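Local atomic coordinates of inositol monophosphatase (Zymomonas mobilis, PDB entry 4N81), a protein that probably acts as a magnesium-dependent phosphatase of the inositol monophosphatase superfamily, removing phosphate from small phosphorylated substrates. Residues A[10-13]-A[14-18]; A[248-251]-A[252-256]. One frame throughout, in Å; residues are numbered along the deposited sequence. Where two conformers were deposited one is given.

Contact 1: residues A[10-13]-A[14-18]; sequences IRLA and HRLAD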
loop_
_atom_site.group_PDB
_atom_site.type_symbol
_atom_site.label_atom_id
_atom_site.label_comp_id
_atom_site.label_asym_id
_atom_site.label_seq_id
_atom_site.Cartn_x
_atom_site.Cartn_y
_atom_site.Cartn_z
ATOM N N ILE A 10 26.441 -7.581 -10.142
ATOM C CA ILE A 10 25.641 -7.257 -8.943
ATOM C C ILE A 10 26.095 -5.915 -8.374
ATOM O O ILE A 10 25.284 -5.059 -7.969
ATOM C CB ILE A 10 25.833 -8.338 -7.871
ATOM C CG1 ILE A 10 25.128 -9.637 -8.280
ATOM C CG2 ILE A 10 25.252 -7.915 -6.522
ATOM C CD1 ILE A 10 25.707 -10.844 -7.497
ATOM N N ARG A 11 27.415 -5.705 -8.395
ATOM C CA ARG A 11 27.914 -4.441 -7.874
ATOM C C ARG A 11 27.439 -3.243 -8.733
ATOM O O ARG A 11 26.994 -2.195 -8.226
ATOM C CB ARG A 11 29.457 -4.498 -7.790
ATOM C CG ARG A 11 30.079 -3.224 -7.224
ATOM C CD ARG A 11 31.641 -3.371 -7.148
ATOM N NE ARG A 11 32.037 -4.763 -6.900
ATOM C CZ ARG A 11 32.711 -5.521 -7.767
ATOM N NH1 ARG A 11 33.082 -5.016 -8.943
ATOM N NH2 ARG A 11 33.025 -6.779 -7.459
ATOM N N LEU A 12 27.480 -3.430 -10.052
ATOM C CA LEU A 12 26.976 -2.390 -10.940
ATOM C C LEU A 12 25.471 -2.173 -10.677
ATOM O O LEU A 12 24.991 -1.046 -10.630
ATOM C CB LEU A 12 27.148 -2.835 -12.399
ATOM C CG LEU A 12 26.710 -1.845 -13.493
ATOM C CD1 LEU A 12 27.338 -0.492 -13.213
ATOM C CD2 LEU A 12 27.106 -2.327 -14.915
ATOM N N ALA A 13 24.742 -3.256 -10.431
ATOM C CA ALA A 13 23.291 -3.143 -10.287
ATOM C C ALA A 13 22.956 -2.314 -9.049
ATOM O O ALA A 13 22.060 -1.440 -9.082
ATOM C CB ALA A 13 22.657 -4.537 -10.225
ATOM N N HIS A 14 23.718 -2.514 -7.979
ATOM C CA HIS A 14 23.536 -1.681 -6.799
ATOM C C HIS A 14 23.847 -0.236 -7.084
ATOM O O HIS A 14 23.163 0.679 -6.567
ATOM C CB HIS A 14 24.475 -2.141 -5.662
ATOM C CG HIS A 14 23.938 -3.319 -4.896
ATOM N ND1 HIS A 14 22.824 -3.231 -4.092
ATOM C CD2 HIS A 14 24.345 -4.611 -4.833
ATOM C CE1 HIS A 14 22.569 -4.416 -3.558
ATOM N NE2 HIS A 14 23.473 -5.278 -3.999
ATOM N N ARG A 15 24.875 -0.014 -7.911
ATOM C CA ARG A 15 25.193 1.385 -8.249
ATOM C C ARG A 15 24.067 2.057 -9.044
ATOM O O ARG A 15 23.706 3.219 -8.789
ATOM C CB ARG A 15 26.557 1.461 -8.994
ATOM C CG ARG A 15 26.868 2.829 -9.613
ATOM C CD ARG A 15 28.375 3.178 -9.629
ATOM N NE ARG A 15 29.135 2.747 -10.811
ATOM C CZ ARG A 15 29.785 1.582 -10.912
ATOM N NH1 ARG A 15 29.726 0.692 -9.918
ATOM N NH2 ARG A 15 30.470 1.283 -12.021
ATOM N N LEU A 16 23.452 1.293 -9.952
ATOM C CA LEU A 16 22.346 1.831 -10.731
ATOM C C LEU A 16 21.175 2.123 -9.810
ATOM O O LEU A 16 20.505 3.156 -9.932
ATOM C CB LEU A 16 21.931 0.831 -11.816
ATOM C CG LEU A 16 23.031 0.495 -12.845
ATOM C CD1 LEU A 16 22.488 -0.558 -13.781
ATOM C CD2 LEU A 16 23.465 1.715 -13.649
ATOM N N ALA A 17 20.945 1.244 -8.839
ATOM C CA ALA A 17 19.819 1.498 -7.947
ATOM C C ALA A 17 20.053 2.740 -7.108
ATOM O O ALA A 17 19.095 3.530 -6.879
ATOM C CB ALA A 17 19.482 0.277 -7.050
ATOM N N ASP A 18 21.306 2.946 -6.694
ATOM C CA ASP A 18 21.639 4.132 -5.886
ATOM C C ASP A 18 21.462 5.427 -6.678
ATOM O O ASP A 18 20.906 6.434 -6.192
ATOM C CB ASP A 18 23.116 4.114 -5.440
ATOM C CG ASP A 18 23.411 3.005 -4.432
ATOM O OD1 ASP A 18 22.439 2.441 -3.871
ATOM O OD2 ASP A 18 24.618 2.722 -4.205
#
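Helix 7-24, the N-terminal helix of the inositol monophosphatase fold, joins Ile-10 to His-14 and Leu-12 to Leu-16 through successive i to i+4 bonds. The amide N of His-14 reaches the Ile-10 O at 3.0 Å, and that of Leu-16 meets the Leu-12 O at 2.9 Å. On one flank the Ile-10 and His-14 side chains run side by side: with CG2 of Ile-10 anti to the backbone N (chi1 -72° for CG1), this methyl lies 3.8 Å from His-14 CD2. ND1 of the imidazole is hydrogen-bonded to Arg-126, which also forms a salt bridge with Asp-18.

An amphipathic helix is the principle illustrated. Ile-10, Ala-13 and His-14 rest on strands of the seven-stranded sheet, whereas Leu-12 and Leu-16, their CG atoms 4.4 Å apart, pack on Ile-57 and Leu-58 of helix 42-61. Toward the exposed side, the Arg-15 chain bends at chi2 and again at chi3 (89°), bringing its guanidinium back to Leu-12. CD1 of Leu-12 sits over one face, off toward the rim, 3.8 Å from Arg-15 NH2.

Contact 2: residues A[248-251]-A[252-256]; sequences HLIE and PALSA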
loop_
_atom_site.group_PDB
_atom_site.type_symbol
_atom_site.label_atom_id
_atom_site.label_comp_id
_atom_site.label_asym_id
_atom_site.label_seq_id
_atom_site.Cartn_x
_atom_site.Cartn_y
_atom_site.Cartn_z
ATOM N N HIS A 248 4.108 -26.074 -4.001
ATOM C CA HIS A 248 2.932 -26.938 -3.846
ATOM C C HIS A 248 1.602 -26.210 -4.218
ATOM O O HIS A 248 0.590 -26.857 -4.517
ATOM C CB HIS A 248 2.878 -27.434 -2.387
ATOM C CG HIS A 248 1.688 -28.296 -2.061
ATOM N ND1 HIS A 248 1.598 -29.621 -2.433
ATOM C CD2 HIS A 248 0.574 -28.031 -1.337
ATOM C CE1 HIS A 248 0.471 -30.131 -1.974
ATOM N NE2 HIS A 248 -0.174 -29.181 -1.314
ATOM N N LEU A 249 1.581 -24.885 -4.145
ATOM C CA LEU A 249 0.353 -24.144 -4.389
ATOM C C LEU A 249 0.173 -23.742 -5.839
ATOM O O LEU A 249 -0.906 -23.240 -6.200
ATOM C CB LEU A 249 0.286 -22.865 -3.500
ATOM C CG LEU A 249 -0.864 -22.873 -2.487
ATOM C CD1 LEU A 249 -0.992 -24.202 -1.784
ATOM C CD2 LEU A 249 -0.692 -21.749 -1.483
ATOM N N ILE A 250 1.198 -23.943 -6.695
ATOM C CA ILE A 250 0.946 -23.385 -8.022
ATOM C C ILE A 250 -0.117 -24.182 -8.789
ATOM O O ILE A 250 -0.959 -23.607 -9.447
ATOM C CB ILE A 250 2.279 -23.171 -8.829
ATOM C CG1 ILE A 250 1.971 -22.610 -10.224
ATOM C CG2 ILE A 250 3.024 -24.463 -8.991
ATOM C CD1 ILE A 250 3.136 -21.710 -10.714
ATOM N N GLU A 251 -0.104 -25.512 -8.697
ATOM C CA GLU A 251 -1.196 -26.258 -9.348
ATOM C C GLU A 251 -2.637 -25.931 -8.874
ATOM O O GLU A 251 -3.520 -25.695 -9.706
ATOM C CB GLU A 251 -0.935 -27.777 -9.315
ATOM C CG GLU A 251 -1.825 -28.574 -10.249
ATOM C CD GLU A 251 -3.211 -28.852 -9.660
ATOM O OE1 GLU A 251 -4.194 -28.968 -10.446
ATOM O OE2 GLU A 251 -3.314 -28.929 -8.415
ATOM N N PRO A 252 -2.890 -25.973 -7.554
ATOM C CA PRO A 252 -4.235 -25.567 -7.127
ATOM C C PRO A 252 -4.609 -24.144 -7.470
ATOM O O PRO A 252 -5.757 -23.908 -7.789
ATOM C CB PRO A 252 -4.223 -25.777 -5.586
ATOM C CG PRO A 252 -2.824 -25.998 -5.226
ATOM C CD PRO A 252 -2.081 -26.514 -6.437
ATOM N N ALA A 253 -3.652 -23.218 -7.443
ATOM C CA ALA A 253 -3.955 -21.858 -7.800
ATOM C C ALA A 253 -4.383 -21.747 -9.264
ATOM O O ALA A 253 -5.428 -21.141 -9.592
ATOM C CB ALA A 253 -2.693 -20.932 -7.528
ATOM N N LEU A 254 -3.620 -22.362 -10.154
ATOM C CA LEU A 254 -3.979 -22.265 -11.590
ATOM C C LEU A 254 -5.293 -22.997 -11.824
ATOM O O LEU A 254 -6.143 -22.527 -12.553
ATOM C CB LEU A 254 -2.849 -22.830 -12.458
ATOM C CG LEU A 254 -1.569 -21.989 -12.479
ATOM C CD1 LEU A 254 -0.442 -22.743 -13.265
ATOM C CD2 LEU A 254 -1.796 -20.589 -13.074
ATOM N N SER A 255 -5.476 -24.131 -11.150
ATOM C CA SER A 255 -6.746 -24.852 -11.232
ATOM C C SER A 255 -7.935 -23.963 -10.828
ATOM O O SER A 255 -8.946 -23.893 -11.530
ATOM C CB SER A 255 -6.711 -26.049 -10.286
ATOM O OG SER A 255 -5.939 -27.102 -10.821
ATOM N N ALA A 256 -7.799 -23.276 -9.695
ATOM C CA ALA A 256 -8.890 -22.451 -9.170
ATOM C C ALA A 256 -9.290 -21.310 -10.167
ATOM O O ALA A 256 -10.430 -20.862 -10.205
ATOM C CB ALA A 256 -8.442 -21.821 -7.828
#
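Leu-249, Ile-250 and Glu-251 meet Ala-253, Leu-254 and Ser-255 near the start of helix 250-257, the last helix of the chain, which packs against strand 241-244 of the five-stranded sheet. The backbone bonds have the i to i+4 spacing of an alpha-helix. Ala-253 N donates to Leu-249 O at 3.0 Å, Leu-254 N to Ile-250 O over the same distance, and Ser-255 N to Glu-251 O.

Proline near the start of a helix is a familiar arrangement, since its nitrogen has no hydrogen to give. Here Pro-252 brings a ring carbon to the preceding turn instead: its CD lies 3.3 Å from His-248 O. The ring also receives CD1 of Leu-249, 4.3 Å from Pro-252 CG, while the Leu-249 side chain touches Cys-147 and Ala-153 in the neighbouring loops.

Apolar packing dominates the face turned to the sheet. Ile-250 and Leu-254 lie alongside each other, pointing the same way, with Ile-250 CG1 3.9 Å from Leu-254 CD1. Both touch Ile-242, as does Ala-253 between them in sequence, so a single strand residue receives three side chains of the helix.

The polar interaction belongs to the solvent-facing side. Glu-251 sends CG away from its backbone N (chi1 -166°) and then bends at chi2 (-81°), turning the carboxylate toward Ser-255, and its side chain crosses that of Pro-252 at about a right angle. In one of the two deposited Ser-255 conformers, OG donates to Glu-251 OE1 at 2.6 Å from above the carboxylate plane; whether the bond persists in the other is doubtful. The second carboxylate oxygen, Glu-251 OE2, comes within 3.4 Å of Pro-252 CD.

How the contacts relate
Contact 1 and contact 2 are local helical contacts near the two ends of the chain, with residues 10-18 coming well before residues 248-256. Their centres are 35 Å apart, on opposite sides of the chain's centre, and their nearest atoms remain about 25 Å apart without touching. Helix 7-24 packs on strands 112-120 and 125-130 of the seven-stranded sheet and, on another flank, against helix 42-61; helix 250-257 packs on strand 241-244 of the five-stranded sheet. Thus the two helices cover different sheets of one inositol monophosphatase fold. Contact 1 is the nearer to the predicted magnesium site, with the Ala-17 side chain about 11 Å from that of Asp-86, while contact 2 lies away from it.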